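Local coordinates for protein GCN5-related N-acetyltransferase (Ralstonia eutropha JMP134, PDB 2Q0Y) that probably transfers an acyl group, most likely acetyl from acetyl-CoA, as a member of the GNAT acetyltransferase family, at residues A[5-10]-A[51-56]; A[18-23]-A[35-40]; A[78-83]-A[121-126]; A[108-113]-A[137-142]. All coordinates share one frame; numbering follows the deposited sequence.

Contact 1: A[5-10]-A[51-56]. With MG (magnesium ion), chain D.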
loop_
_atom_site.group_PDB
_atom_site.type_symbol
_atom_site.label_atom_id
_atom_site.label_comp_id
_atom_site.label_asym_id
_atom_site.label_seq_id
_atom_site.Cartn_x
_atom_site.Cartn_y
_atom_site.Cartn_z
ATOM N N ARG A 5 -18.501 -17.332 -8.743
ATOM C CA ARG A 5 -19.105 -16.302 -9.601
ATOM C C ARG A 5 -18.485 -14.938 -9.301
ATOM O O ARG A 5 -17.935 -14.718 -8.224
ATOM C CB ARG A 5 -20.625 -16.234 -9.398
ATOM C CG ARG A 5 -21.057 -15.778 -8.028
ATOM C CD ARG A 5 -22.541 -15.431 -7.988
ATOM N NE ARG A 5 -22.987 -15.101 -6.640
ATOM C CZ ARG A 5 -22.758 -13.941 -6.022
ATOM N NH1 ARG A 5 -22.126 -12.941 -6.626
ATOM N NH2 ARG A 5 -23.206 -13.768 -4.789
ATOM N N PRO A 6 -18.583 -14.001 -10.248
ATOM C CA PRO A 6 -18.086 -12.667 -9.956
ATOM C C PRO A 6 -18.956 -11.976 -8.903
ATOM O O PRO A 6 -20.159 -12.231 -8.809
ATOM C CB PRO A 6 -18.224 -11.917 -11.283
ATOM C CG PRO A 6 -18.816 -12.838 -12.244
ATOM C CD PRO A 6 -19.148 -14.133 -11.604
ATOM N N LEU A 7 -18.338 -11.101 -8.116
ATOM C CA LEU A 7 -19.065 -10.216 -7.236
ATOM C C LEU A 7 -19.972 -9.326 -8.037
ATOM O O LEU A 7 -19.655 -8.981 -9.186
ATOM C CB LEU A 7 -18.080 -9.299 -6.514
ATOM C CG LEU A 7 -17.478 -9.568 -5.159
ATOM C CD1 LEU A 7 -16.700 -8.293 -4.800
ATOM C CD2 LEU A 7 -18.490 -9.892 -4.103
ATOM N N CYS A 8 -21.095 -8.945 -7.445
ATOM C CA CYS A 8 -21.988 -7.976 -8.045
ATOM C C CYS A 8 -22.420 -6.960 -7.000
ATOM O O CYS A 8 -22.084 -7.081 -5.822
ATOM C CB CYS A 8 -23.206 -8.661 -8.650
ATOM S SG CYS A 8 -24.289 -9.387 -7.469
ATOM N N ILE A 9 -23.173 -5.951 -7.428
ATOM C CA ILE A 9 -23.555 -4.876 -6.511
ATOM C C ILE A 9 -24.398 -5.382 -5.339
ATOM O O ILE A 9 -24.379 -4.808 -4.255
ATOM C CB ILE A 9 -24.260 -3.701 -7.239
ATOM C CG1 ILE A 9 -25.565 -4.158 -7.900
ATOM C CG2 ILE A 9 -23.332 -3.090 -8.274
ATOM C CD1 ILE A 9 -26.388 -3.014 -8.495
ATOM N N ASP A 10 -25.111 -6.485 -5.542
ATOM C CA ASP A 10 -25.961 -7.031 -4.494
ATOM C C ASP A 10 -25.176 -7.746 -3.395
ATOM O O ASP A 10 -25.750 -8.214 -2.427
ATOM C CB ASP A 10 -26.977 -7.974 -5.115
ATOM C CG ASP A 10 -27.843 -7.276 -6.157
ATOM O OD1 ASP A 10 -28.538 -6.300 -5.781
ATOM O OD2 ASP A 10 -27.779 -7.674 -7.350
ATOM N N GLY A 51 -17.019 -0.854 -10.424
ATOM C CA GLY A 51 -16.084 -1.937 -10.695
ATOM C C GLY A 51 -14.687 -1.776 -10.152
ATOM O O GLY A 51 -13.844 -2.648 -10.361
ATOM N N SER A 52 -14.403 -0.672 -9.470
ATOM C CA SER A 52 -13.066 -0.482 -8.916
ATOM C C SER A 52 -12.802 -1.442 -7.752
ATOM O O SER A 52 -11.649 -1.689 -7.408
ATOM C CB SER A 52 -12.801 0.978 -8.537
ATOM O OG SER A 52 -13.733 1.476 -7.628
ATOM N N TYR A 53 -13.866 -1.955 -7.121
ATOM C CA TYR A 53 -13.772 -3.112 -6.242
ATOM C C TYR A 53 -14.448 -4.275 -6.924
ATOM O O TYR A 53 -15.657 -4.240 -7.185
ATOM C CB TYR A 53 -14.441 -2.846 -4.886
ATOM C CG TYR A 53 -14.240 -3.944 -3.861
ATOM C CD1 TYR A 53 -14.986 -5.114 -3.894
ATOM C CD2 TYR A 53 -13.292 -3.820 -2.854
ATOM C CE1 TYR A 53 -14.776 -6.115 -2.955
ATOM C CE2 TYR A 53 -13.077 -4.813 -1.928
ATOM C CZ TYR A 53 -13.838 -5.958 -1.966
ATOM O OH TYR A 53 -13.658 -6.965 -1.046
ATOM N N PHE A 54 -13.658 -5.300 -7.218
ATOM C CA PHE A 54 -14.138 -6.451 -7.948
ATOM C C PHE A 54 -13.770 -7.684 -7.110
ATOM O O PHE A 54 -13.144 -7.579 -6.065
ATOM C CB PHE A 54 -13.535 -6.487 -9.361
ATOM C CG PHE A 54 -13.963 -7.691 -10.180
ATOM C CD1 PHE A 54 -15.276 -7.822 -10.632
ATOM C CD2 PHE A 54 -13.051 -8.714 -10.479
ATOM C CE1 PHE A 54 -15.679 -8.951 -11.383
ATOM C CE2 PHE A 54 -13.452 -9.843 -11.218
ATOM C CZ PHE A 54 -14.774 -9.954 -11.664
ATOM N N GLY A 55 -14.206 -8.853 -7.534
ATOM C CA GLY A 55 -13.807 -10.064 -6.857
ATOM C C GLY A 55 -14.681 -11.223 -7.228
ATOM O O GLY A 55 -15.418 -11.180 -8.233
ATOM N N TRP A 56 -14.634 -12.249 -6.383
ATOM C CA TRP A 56 -15.264 -13.510 -6.697
ATOM C C TRP A 56 -15.901 -14.069 -5.442
ATOM O O TRP A 56 -15.403 -13.839 -4.327
ATOM C CB TRP A 56 -14.218 -14.495 -7.228
ATOM C CG TRP A 56 -13.388 -13.987 -8.376
ATOM C CD1 TRP A 56 -12.144 -13.410 -8.310
ATOM C CD2 TRP A 56 -13.738 -14.023 -9.759
ATOM N NE1 TRP A 56 -11.704 -13.078 -9.579
ATOM C CE2 TRP A 56 -12.671 -13.439 -10.481
ATOM C CE3 TRP A 56 -14.859 -14.474 -10.455
ATOM C CZ2 TRP A 56 -12.692 -13.317 -11.875
ATOM C CZ3 TRP A 56 -14.876 -14.367 -11.843
ATOM C CH2 TRP A 56 -13.808 -13.785 -12.533
HETATM MG MG MG D . -26.588 -9.258 -8.633
#
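Leu7 meets Gly55 where the backbone of Gly55 is stretched almost flat, phi 164° and psi -161°, which a residue with a side chain could hardly adopt. The carbonyl O of Gly55 accepts the N-H of Leu7 at 2.9 Å. The bond is nearly straight at hydrogen, 173°, but the donor stands above the carbonyl plane. One residue earlier, where strand 2-6 ends, Pro6 and Trp56 form an antiparallel non-hydrogen-bonded pair. Their CA atoms are 4.4 Å apart, and Trp56 CA touches Arg5 O through a C-H...O contact. Leu7 sends CD1 to the rim of Tyr53, 3.4 Å from CE1 and near the ring plane. The Tyr53 hydroxyl is bonded to Asn92. Pro6 lies against two aromatics: its CB is 3.9 Å from Phe54 CE1, and its CA is 3.7 Å from Trp56 CE3. Arg5 folds NH1 back to Pro6 O and makes salt bridges with Asp11 and Glu59. Just after the strand, Cys8 SG and Asp10 OD2 bind a magnesium ion at 2.6 and 2.4 Å, with a third ligand atom from elsewhere. The pairing joins the edge strand 2-6 to strand 54-60, the antiparallel start of the GNAT sheet.

Contact 2: A[18-23]-A[35-40]. With FMT (formic acid), chain G.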
loop_
_atom_site.group_PDB
_atom_site.type_symbol
_atom_site.label_atom_id
_atom_site.label_comp_id
_atom_site.label_asym_id
_atom_site.label_seq_id
_atom_site.Cartn_x
_atom_site.Cartn_y
_atom_site.Cartn_z
ATOM N N HIS A 18 -17.778 -10.350 5.451
ATOM C CA HIS A 18 -16.489 -11.009 5.276
ATOM C C HIS A 18 -15.340 -10.212 5.904
ATOM O O HIS A 18 -14.496 -10.755 6.617
ATOM C CB HIS A 18 -16.192 -11.235 3.792
ATOM C CG HIS A 18 -16.979 -12.347 3.173
ATOM N ND1 HIS A 18 -16.914 -12.624 1.826
ATOM C CD2 HIS A 18 -17.840 -13.248 3.708
ATOM C CE1 HIS A 18 -17.695 -13.655 1.560
ATOM N NE2 HIS A 18 -18.267 -14.055 2.682
ATOM N N ARG A 19 -15.317 -8.916 5.625
ATOM C CA ARG A 19 -14.295 -8.051 6.178
ATOM C C ARG A 19 -14.305 -8.101 7.701
ATOM O O ARG A 19 -13.260 -8.264 8.319
ATOM C CB ARG A 19 -14.481 -6.619 5.684
ATOM C CG ARG A 19 -13.381 -5.650 6.105
ATOM C CD ARG A 19 -13.466 -4.362 5.333
ATOM N NE ARG A 19 -12.371 -3.430 5.611
ATOM C CZ ARG A 19 -11.157 -3.488 5.070
ATOM N NH1 ARG A 19 -10.815 -4.483 4.262
ATOM N NH2 ARG A 19 -10.257 -2.583 5.382
ATOM N N GLU A 20 -15.473 -7.938 8.313
ATOM C CA GLU A 20 -15.576 -7.942 9.771
ATOM C C GLU A 20 -15.129 -9.288 10.348
ATOM O O GLU A 20 -14.344 -9.339 11.316
ATOM C CB GLU A 20 -17.015 -7.627 10.182
ATOM C CG GLU A 20 -17.277 -7.549 11.676
ATOM C CD GLU A 20 -18.643 -6.951 11.990
ATOM O OE1 GLU A 20 -18.957 -5.839 11.496
ATOM O OE2 GLU A 20 -19.400 -7.591 12.743
ATOM N N ALA A 21 -15.624 -10.375 9.753
ATOM C CA ALA A 21 -15.312 -11.731 10.260
ATOM C C ALA A 21 -13.807 -12.030 10.161
ATOM O O ALA A 21 -13.214 -12.557 11.103
ATOM C CB ALA A 21 -16.134 -12.806 9.524
HETATM N N MSE A 22 -13.211 -11.683 9.022
HETATM C CA MSE A 22 -11.771 -11.846 8.783
HETATM C C MSE A 22 -10.941 -11.119 9.846
HETATM O O MSE A 22 -10.039 -11.694 10.453
HETATM C CB MSE A 22 -11.418 -11.338 7.380
HETATM C CG MSE A 22 -9.945 -11.322 7.040
HETATM SE SE MSE A 22 -9.540 -10.280 5.458
HETATM C CE MSE A 22 -9.805 -8.489 6.212
ATOM N N PHE A 23 -11.252 -9.848 10.080
ATOM C CA PHE A 23 -10.525 -9.079 11.095
ATOM C C PHE A 23 -10.807 -9.535 12.522
ATOM O O PHE A 23 -9.905 -9.529 13.367
ATOM C CB PHE A 23 -10.834 -7.584 10.956
ATOM C CG PHE A 23 -10.095 -6.884 9.837
ATOM C CD1 PHE A 23 -8.709 -6.980 9.726
ATOM C CD2 PHE A 23 -10.781 -6.091 8.928
ATOM C CE1 PHE A 23 -8.030 -6.303 8.737
ATOM C CE2 PHE A 23 -10.104 -5.423 7.926
ATOM C CZ PHE A 23 -8.726 -5.530 7.836
ATOM N N ALA A 35 -16.702 0.551 14.750
ATOM C CA ALA A 35 -16.451 1.928 14.291
ATOM C C ALA A 35 -16.188 2.002 12.789
ATOM O O ALA A 35 -16.531 2.999 12.130
ATOM C CB ALA A 35 -15.301 2.531 15.053
HETATM N N MSE A 36 -15.562 0.961 12.255
HETATM C CA MSE A 36 -15.259 0.847 10.832
HETATM C C MSE A 36 -16.468 0.524 9.963
HETATM O O MSE A 36 -16.456 0.765 8.749
HETATM C CB MSE A 36 -14.222 -0.272 10.636
HETATM C CG MSE A 36 -13.745 -0.454 9.217
HETATM SE SE MSE A 36 -12.747 -2.111 9.058
HETATM C CE MSE A 36 -14.243 -3.282 9.219
ATOM N N GLN A 37 -17.513 -0.034 10.577
ATOM C CA GLN A 37 -18.596 -0.670 9.825
ATOM C C GLN A 37 -19.237 0.268 8.811
ATOM O O GLN A 37 -19.244 0.004 7.604
ATOM C CB GLN A 37 -19.641 -1.197 10.825
ATOM C CG GLN A 37 -20.581 -2.227 10.323
ATOM C CD GLN A 37 -21.460 -2.797 11.463
ATOM O OE1 GLN A 37 -21.887 -2.069 12.361
ATOM N NE2 GLN A 37 -21.707 -4.105 11.420
ATOM N N ASP A 38 -19.804 1.360 9.291
ATOM C CA ASP A 38 -20.511 2.276 8.385
ATOM C C ASP A 38 -19.565 2.990 7.396
ATOM O O ASP A 38 -19.864 3.063 6.203
ATOM C CB ASP A 38 -21.410 3.246 9.170
ATOM C CG ASP A 38 -22.566 2.534 9.883
ATOM O OD1 ASP A 38 -22.945 1.409 9.475
ATOM O OD2 ASP A 38 -23.094 3.098 10.867
ATOM N N PRO A 39 -18.429 3.532 7.878
ATOM C CA PRO A 39 -17.427 4.076 6.937
ATOM C C PRO A 39 -17.019 3.105 5.809
ATOM O O PRO A 39 -16.991 3.484 4.629
ATOM C CB PRO A 39 -16.256 4.430 7.853
ATOM C CG PRO A 39 -16.911 4.799 9.142
ATOM C CD PRO A 39 -18.045 3.794 9.282
ATOM N N PHE A 40 -16.759 1.848 6.148
ATOM C CA PHE A 40 -16.413 0.873 5.109
ATOM C C PHE A 40 -17.546 0.622 4.105
ATOM O O PHE A 40 -17.315 0.570 2.902
ATOM C CB PHE A 40 -15.912 -0.466 5.683
ATOM C CG PHE A 40 -15.601 -1.444 4.610
ATOM C CD1 PHE A 40 -14.447 -1.318 3.880
ATOM C CD2 PHE A 40 -16.516 -2.421 4.245
ATOM C CE1 PHE A 40 -14.182 -2.168 2.814
ATOM C CE2 PHE A 40 -16.237 -3.295 3.189
ATOM C CZ PHE A 40 -15.072 -3.164 2.485
HETATM C C FMT G . -7.820 -3.936 3.452
HETATM O O1 FMT G . -7.539 -2.806 3.740
HETATM O O2 FMT G . -7.797 -4.798 4.294
#
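Arg19 reaches from helix 12-25 to Phe40 and the selenomethionine Met36 of helix 30-50. From CB, the chain is extended to NE, with CG anti to the backbone N (chi1 -175°). CG lies 4.0 Å from Met36 CE. CD sits over the face of the Phe40 ring, 3.3 Å from its centroid, a CH-pi contact almost on the ring normal. NE lies 3.4 Å from Phe40 CD1 and passes Met36 SE at 3.7 Å, where the two side chains cross at about a right angle. The guanidinium lies flat on Phe40 with the planes 13° apart. At the tip, NH2 bonds at 3.2 Å to O1 of a formic acid, probably from the crystallisation liquor, and NH1 weakly to its O2. NH1 also bonds to Asn92, and NH2 to Pro77 O of the second subunit. Phe23 CE2 lies over the guanidinium centre, and Met36 SE makes an oblique Met-aromatic contact with that ring. Glu20 OE1 is 3.3 Å from Gln37 NE2. Segments 18-23 and 35-40 run roughly antiparallel, at 150°, with axes 11.0 Å apart at closest. Arg19 and Phe40 both reach strand 86-95, and His78 of the second subunit packs on Arg19 and Met36.

Contact 3: A[78-83]-A[121-126]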
loop_
_atom_site.group_PDB
_atom_site.type_symbol
_atom_site.label_atom_id
_atom_site.label_comp_id
_atom_site.label_asym_id
_atom_site.label_seq_id
_atom_site.Cartn_x
_atom_site.Cartn_y
_atom_site.Cartn_z
ATOM N N HIS A 78 7.810 1.760 -10.264
ATOM C CA HIS A 78 8.574 1.197 -9.167
ATOM C C HIS A 78 9.474 0.103 -9.724
ATOM O O HIS A 78 9.157 -0.493 -10.734
ATOM C CB HIS A 78 7.574 0.613 -8.166
ATOM C CG HIS A 78 8.186 0.064 -6.916
ATOM N ND1 HIS A 78 8.666 -1.227 -6.831
ATOM C CD2 HIS A 78 8.382 0.622 -5.697
ATOM C CE1 HIS A 78 9.125 -1.439 -5.611
ATOM N NE2 HIS A 78 8.974 -0.330 -4.906
ATOM N N PRO A 79 10.598 -0.192 -9.061
ATOM C CA PRO A 79 11.420 -1.262 -9.615
ATOM C C PRO A 79 10.738 -2.635 -9.787
ATOM O O PRO A 79 11.184 -3.416 -10.625
ATOM C CB PRO A 79 12.580 -1.355 -8.623
ATOM C CG PRO A 79 12.622 -0.015 -7.964
ATOM C CD PRO A 79 11.223 0.428 -7.876
ATOM N N SER A 80 9.683 -2.926 -9.027
ATOM C CA SER A 80 8.932 -4.169 -9.204
ATOM C C SER A 80 7.910 -4.090 -10.340
ATOM O O SER A 80 7.288 -5.091 -10.682
ATOM C CB SER A 80 8.243 -4.545 -7.898
ATOM O OG SER A 80 9.217 -4.906 -6.922
ATOM N N HIS A 81 7.721 -2.900 -10.898
ATOM C CA HIS A 81 6.786 -2.663 -11.999
ATOM C C HIS A 81 7.196 -1.360 -12.693
ATOM O O HIS A 81 6.491 -0.342 -12.642
ATOM C CB HIS A 81 5.313 -2.681 -11.541
ATOM C CG HIS A 81 4.996 -1.801 -10.372
ATOM N ND1 HIS A 81 4.577 -0.493 -10.518
ATOM C CD2 HIS A 81 4.951 -2.065 -9.043
ATOM C CE1 HIS A 81 4.317 0.012 -9.321
ATOM N NE2 HIS A 81 4.536 -0.922 -8.413
ATOM N N PRO A 82 8.388 -1.376 -13.309
ATOM C CA PRO A 82 8.999 -0.108 -13.735
ATOM C C PRO A 82 8.195 0.620 -14.789
ATOM O O PRO A 82 8.330 1.832 -14.909
ATOM C CB PRO A 82 10.366 -0.535 -14.300
ATOM C CG PRO A 82 10.247 -1.987 -14.573
ATOM C CD PRO A 82 9.273 -2.522 -13.570
ATOM N N LEU A 83 7.393 -0.112 -15.565
ATOM C CA LEU A 83 6.641 0.499 -16.642
ATOM C C LEU A 83 5.209 0.842 -16.267
ATOM O O LEU A 83 4.498 1.456 -17.061
ATOM C CB LEU A 83 6.634 -0.414 -17.875
ATOM C CG LEU A 83 8.001 -0.859 -18.393
ATOM C CD1 LEU A 83 7.802 -1.786 -19.592
ATOM C CD2 LEU A 83 8.903 0.314 -18.734
ATOM N N ILE A 121 -1.400 -6.784 -15.270
ATOM C CA ILE A 121 -0.819 -6.156 -14.082
ATOM C C ILE A 121 0.483 -6.836 -13.731
ATOM O O ILE A 121 0.528 -8.059 -13.610
ATOM C CB ILE A 121 -1.774 -6.281 -12.883
ATOM C CG1 ILE A 121 -3.128 -5.627 -13.193
ATOM C CG2 ILE A 121 -1.166 -5.699 -11.604
ATOM C CD1 ILE A 121 -3.050 -4.173 -13.555
ATOM N N ALA A 122 1.548 -6.047 -13.577
ATOM C CA ALA A 122 2.892 -6.589 -13.319
ATOM C C ALA A 122 3.097 -7.150 -11.908
ATOM O O ALA A 122 3.803 -8.135 -11.729
ATOM C CB ALA A 122 3.945 -5.513 -13.595
ATOM N N PHE A 123 2.483 -6.521 -10.911
ATOM C CA PHE A 123 2.866 -6.742 -9.507
ATOM C C PHE A 123 1.648 -6.549 -8.628
ATOM O O PHE A 123 0.832 -5.663 -8.896
ATOM C CB PHE A 123 3.958 -5.721 -9.161
ATOM C CG PHE A 123 4.621 -5.914 -7.826
ATOM C CD1 PHE A 123 5.505 -6.960 -7.613
ATOM C CD2 PHE A 123 4.402 -5.007 -6.799
ATOM C CE1 PHE A 123 6.145 -7.098 -6.386
ATOM C CE2 PHE A 123 5.059 -5.149 -5.578
ATOM C CZ PHE A 123 5.920 -6.194 -5.392
ATOM N N ALA A 124 1.536 -7.358 -7.580
ATOM C CA ALA A 124 0.418 -7.257 -6.648
ATOM C C ALA A 124 0.881 -7.381 -5.208
ATOM O O ALA A 124 1.953 -7.967 -4.921
ATOM C CB ALA A 124 -0.598 -8.339 -6.956
ATOM N N VAL A 125 0.062 -6.841 -4.311
ATOM C CA VAL A 125 0.324 -6.884 -2.876
ATOM C C VAL A 125 -0.956 -7.244 -2.132
ATOM O O VAL A 125 -2.048 -7.180 -2.686
ATOM C CB VAL A 125 0.896 -5.548 -2.324
ATOM C CG1 VAL A 125 2.264 -5.220 -2.950
ATOM C CG2 VAL A 125 -0.066 -4.412 -2.541
ATOM N N LEU A 126 -0.792 -7.675 -0.886
ATOM C CA LEU A 126 -1.905 -7.984 0.015
ATOM C C LEU A 126 -1.400 -7.764 1.429
ATOM O O LEU A 126 -0.192 -7.705 1.636
ATOM C CB LEU A 126 -2.392 -9.437 -0.188
ATOM C CG LEU A 126 -1.440 -10.622 0.018
ATOM C CD1 LEU A 126 -1.199 -10.970 1.493
ATOM C CD2 LEU A 126 -1.980 -11.841 -0.719
#
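Phe123 presents one ring face to Ser80, whose CB stands over the ring centre, 3.6 Å from the centroid and 9° off its normal. This is a CH-pi contact. It sets a type I beta turn, His78 to His81, against strand 123-127 of the GNAT sheet. Phe123 CD2 lies at the edge of the His81 ring, near the imidazole plane. The two rings are oblique, with planes 31° apart. One face of His81 carries His78 CB, toward the rim. The turn is closed by the bond from His81 N to His78 O. The ring of His78 adds a second hold, since its ND1 accepts the N-H of Ser80 at 3.0 Å. The ring of His81 is fixed at both nitrogens, with ND1 bonded to Gln84 O and NE2 to Arg87. Ser80 OG bonds to Arg28 of the second subunit. Residues 123-126 pair antiparallel with a strand of that subunit, so the sheet continues across the dimer. Beside the rings, the apolar contact carries on to the residue just before the strand, where the methyl of Ala122 meets His81 CB at 3.8 Å.

Contact 4: A[108-113]-A[137-142]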
loop_
_atom_site.group_PDB
_atom_site.type_symbol
_atom_site.label_atom_id
_atom_site.label_comp_id
_atom_site.label_asym_id
_atom_site.label_seq_id
_atom_site.Cartn_x
_atom_site.Cartn_y
_atom_site.Cartn_z
ATOM N N LEU A 108 -9.794 -19.196 -4.717
ATOM C CA LEU A 108 -10.095 -17.771 -4.835
ATOM C C LEU A 108 -8.838 -16.947 -5.099
ATOM O O LEU A 108 -8.859 -16.029 -5.917
ATOM C CB LEU A 108 -10.817 -17.256 -3.589
ATOM C CG LEU A 108 -12.265 -17.733 -3.438
ATOM C CD1 LEU A 108 -12.858 -17.314 -2.106
ATOM C CD2 LEU A 108 -13.125 -17.216 -4.568
HETATM N N MSE A 109 -7.739 -17.277 -4.426
HETATM C CA MSE A 109 -6.484 -16.597 -4.729
HETATM C C MSE A 109 -6.076 -16.814 -6.182
HETATM O O MSE A 109 -5.615 -15.887 -6.844
HETATM C CB MSE A 109 -5.374 -17.057 -3.802
HETATM C CG MSE A 109 -5.471 -16.529 -2.380
HETATM SE SE MSE A 109 -5.067 -14.652 -2.233
HETATM C CE MSE A 109 -3.182 -14.669 -2.768
ATOM N N ASN A 110 -6.236 -18.032 -6.679
ATOM C CA ASN A 110 -5.911 -18.321 -8.071
ATOM C C ASN A 110 -6.751 -17.490 -9.020
ATOM O O ASN A 110 -6.228 -16.969 -10.021
ATOM C CB ASN A 110 -6.115 -19.810 -8.389
ATOM C CG ASN A 110 -4.993 -20.685 -7.877
ATOM O OD1 ASN A 110 -3.869 -20.243 -7.704
ATOM N ND2 ASN A 110 -5.297 -21.960 -7.674
ATOM N N ARG A 111 -8.045 -17.360 -8.716
ATOM C CA ARG A 111 -8.926 -16.525 -9.539
ATOM C C ARG A 111 -8.496 -15.058 -9.528
ATOM O O ARG A 111 -8.525 -14.391 -10.563
ATOM C CB ARG A 111 -10.384 -16.593 -9.096
ATOM C CG ARG A 111 -11.136 -17.833 -9.524
ATOM C CD ARG A 111 -11.850 -17.693 -10.908
ATOM N NE ARG A 111 -10.944 -17.474 -12.048
ATOM C CZ ARG A 111 -10.035 -18.352 -12.504
ATOM N NH1 ARG A 111 -9.872 -19.556 -11.942
ATOM N NH2 ARG A 111 -9.271 -18.025 -13.546
ATOM N N ALA A 112 -8.138 -14.552 -8.357
ATOM C CA ALA A 112 -7.693 -13.168 -8.233
ATOM C C ALA A 112 -6.409 -12.930 -9.002
ATOM O O ALA A 112 -6.299 -11.943 -9.744
ATOM C CB ALA A 112 -7.508 -12.792 -6.759
ATOM N N GLU A 113 -5.426 -13.801 -8.816
ATOM C CA GLU A 113 -4.158 -13.661 -9.536
ATOM C C GLU A 113 -4.357 -13.754 -11.064
ATOM O O GLU A 113 -3.744 -13.000 -11.815
ATOM C CB GLU A 113 -3.144 -14.688 -9.079
ATOM C CG GLU A 113 -2.718 -14.487 -7.622
ATOM C CD GLU A 113 -1.743 -15.539 -7.122
ATOM O OE1 GLU A 113 -1.181 -16.319 -7.926
ATOM O OE2 GLU A 113 -1.585 -15.604 -5.892
ATOM N N ALA A 137 2.560 -17.840 1.241
ATOM C CA ALA A 137 3.953 -18.194 1.047
ATOM C C ALA A 137 4.069 -19.391 0.113
ATOM O O ALA A 137 4.915 -19.388 -0.780
ATOM C CB ALA A 137 4.609 -18.479 2.354
ATOM N N ARG A 138 3.228 -20.403 0.317
ATOM C CA ARG A 138 3.190 -21.577 -0.565
ATOM C C ARG A 138 2.909 -21.176 -2.006
ATOM O O ARG A 138 3.412 -21.799 -2.948
ATOM C CB ARG A 138 2.104 -22.572 -0.129
ATOM C CG ARG A 138 2.451 -23.418 1.076
ATOM C CD ARG A 138 1.459 -24.577 1.272
ATOM N NE ARG A 138 0.215 -24.169 1.936
ATOM C CZ ARG A 138 -1.008 -24.196 1.396
ATOM N NH1 ARG A 138 -1.213 -24.617 0.143
ATOM N NH2 ARG A 138 -2.048 -23.800 2.129
HETATM N N MSE A 139 2.083 -20.148 -2.171
HETATM C CA MSE A 139 1.685 -19.676 -3.487
HETATM C C MSE A 139 2.642 -18.626 -4.075
HETATM O O MSE A 139 2.320 -18.004 -5.085
HETATM C CB MSE A 139 0.274 -19.115 -3.419
HETATM C CG MSE A 139 -0.809 -20.140 -3.064
HETATM SE SE MSE A 139 -2.558 -19.272 -3.155
HETATM C CE MSE A 139 -2.569 -18.941 -5.089
ATOM N N GLY A 140 3.808 -18.440 -3.452
ATOM C CA GLY A 140 4.871 -17.621 -4.034
ATOM C C GLY A 140 4.840 -16.155 -3.664
ATOM O O GLY A 140 5.482 -15.319 -4.323
ATOM N N TRP A 141 4.093 -15.835 -2.605
ATOM C CA TRP A 141 4.056 -14.488 -2.052
ATOM C C TRP A 141 5.223 -14.312 -1.068
ATOM O O TRP A 141 5.614 -15.258 -0.365
ATOM C CB TRP A 141 2.718 -14.192 -1.373
ATOM C CG TRP A 141 1.574 -14.154 -2.348
ATOM C CD1 TRP A 141 0.956 -15.218 -2.929
ATOM C CD2 TRP A 141 0.927 -12.986 -2.852
ATOM N NE1 TRP A 141 -0.035 -14.781 -3.778
ATOM C CE2 TRP A 141 -0.053 -13.410 -3.767
ATOM C CE3 TRP A 141 1.114 -11.603 -2.648
ATOM C CZ2 TRP A 141 -0.875 -12.508 -4.450
ATOM C CZ3 TRP A 141 0.311 -10.723 -3.323
ATOM C CH2 TRP A 141 -0.672 -11.171 -4.217
ATOM N N SER A 142 5.801 -13.111 -1.075
ATOM C CA SER A 142 6.931 -12.781 -0.202
ATOM C C SER A 142 6.596 -11.601 0.696
ATOM O O SER A 142 5.961 -10.656 0.253
ATOM C CB SER A 142 8.165 -12.392 -1.016
ATOM O OG SER A 142 8.568 -13.428 -1.885
#
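A Schellman motif ends helix 133-138, and the residues at and just after it, Met139 and Trp141, pack on helix 104-118 through Met109, Asn110 and Glu113. In the motif Gly140, with positive phi, is the C-prime residue. Its N bonds to Ala137 O, and Trp141 N bonds to Tyr136 O. A single hydrogen bond joins the segments, from Trp141 NE1 to Glu113 OE2, 2.7 Å. The oxygen lies close to the indole plane, but NE1 meets the carboxylate from above its plane, and the angle at hydrogen is 147°. Carboxylate and indole planes are 55° apart. The other oxygen, OE1, makes a salt bridge with Lys149 of the second subunit. That lysine also bonds to Met139 O, and its charge probably helps keep Glu113 ionised. This corner lies on one side of the GNAT sheet, where Met109 and Trp141 touch strands 86-95 and 123-127. Met109 is a selenomethionine bent at chi2 and chi3, the latter -65°. Its CE comes obliquely to the indole, 3.3 Å from Trp141 NE1. Met139, also a selenomethionine, reaches in from the helix end. Its CE touches Met109 CB at 3.6 Å and Asn110 OD1 at 3.2 Å. The same CE is also 3.6 Å from Glu113 OE2.

How the contacts relate
Contacts 1 and 4 lie nearest the chain centre, about 11 Å from it to the contact centres; contact 2 lies at about 13 Å and contact 3 at about 17 Å, at the dimer interface. Contacts 1 and 3 reach the two outer strands of the same sheet. Contact 1 relies on backbone pairing, while contact 3 is side-chain packing. Contact 2 lies within the loop closed by contact 1 and joins two helices through a stacked arginine. Contact 4 joins a helix to a helix end, with an indole-carboxylate bond. It touches contact 1 where Trp56 packs on Leu108, and contact 3 where Leu126 meets Trp141. Contacts 2, 3 and 4 reach the second subunit; contact 1 does not, but carries a magnesium ion.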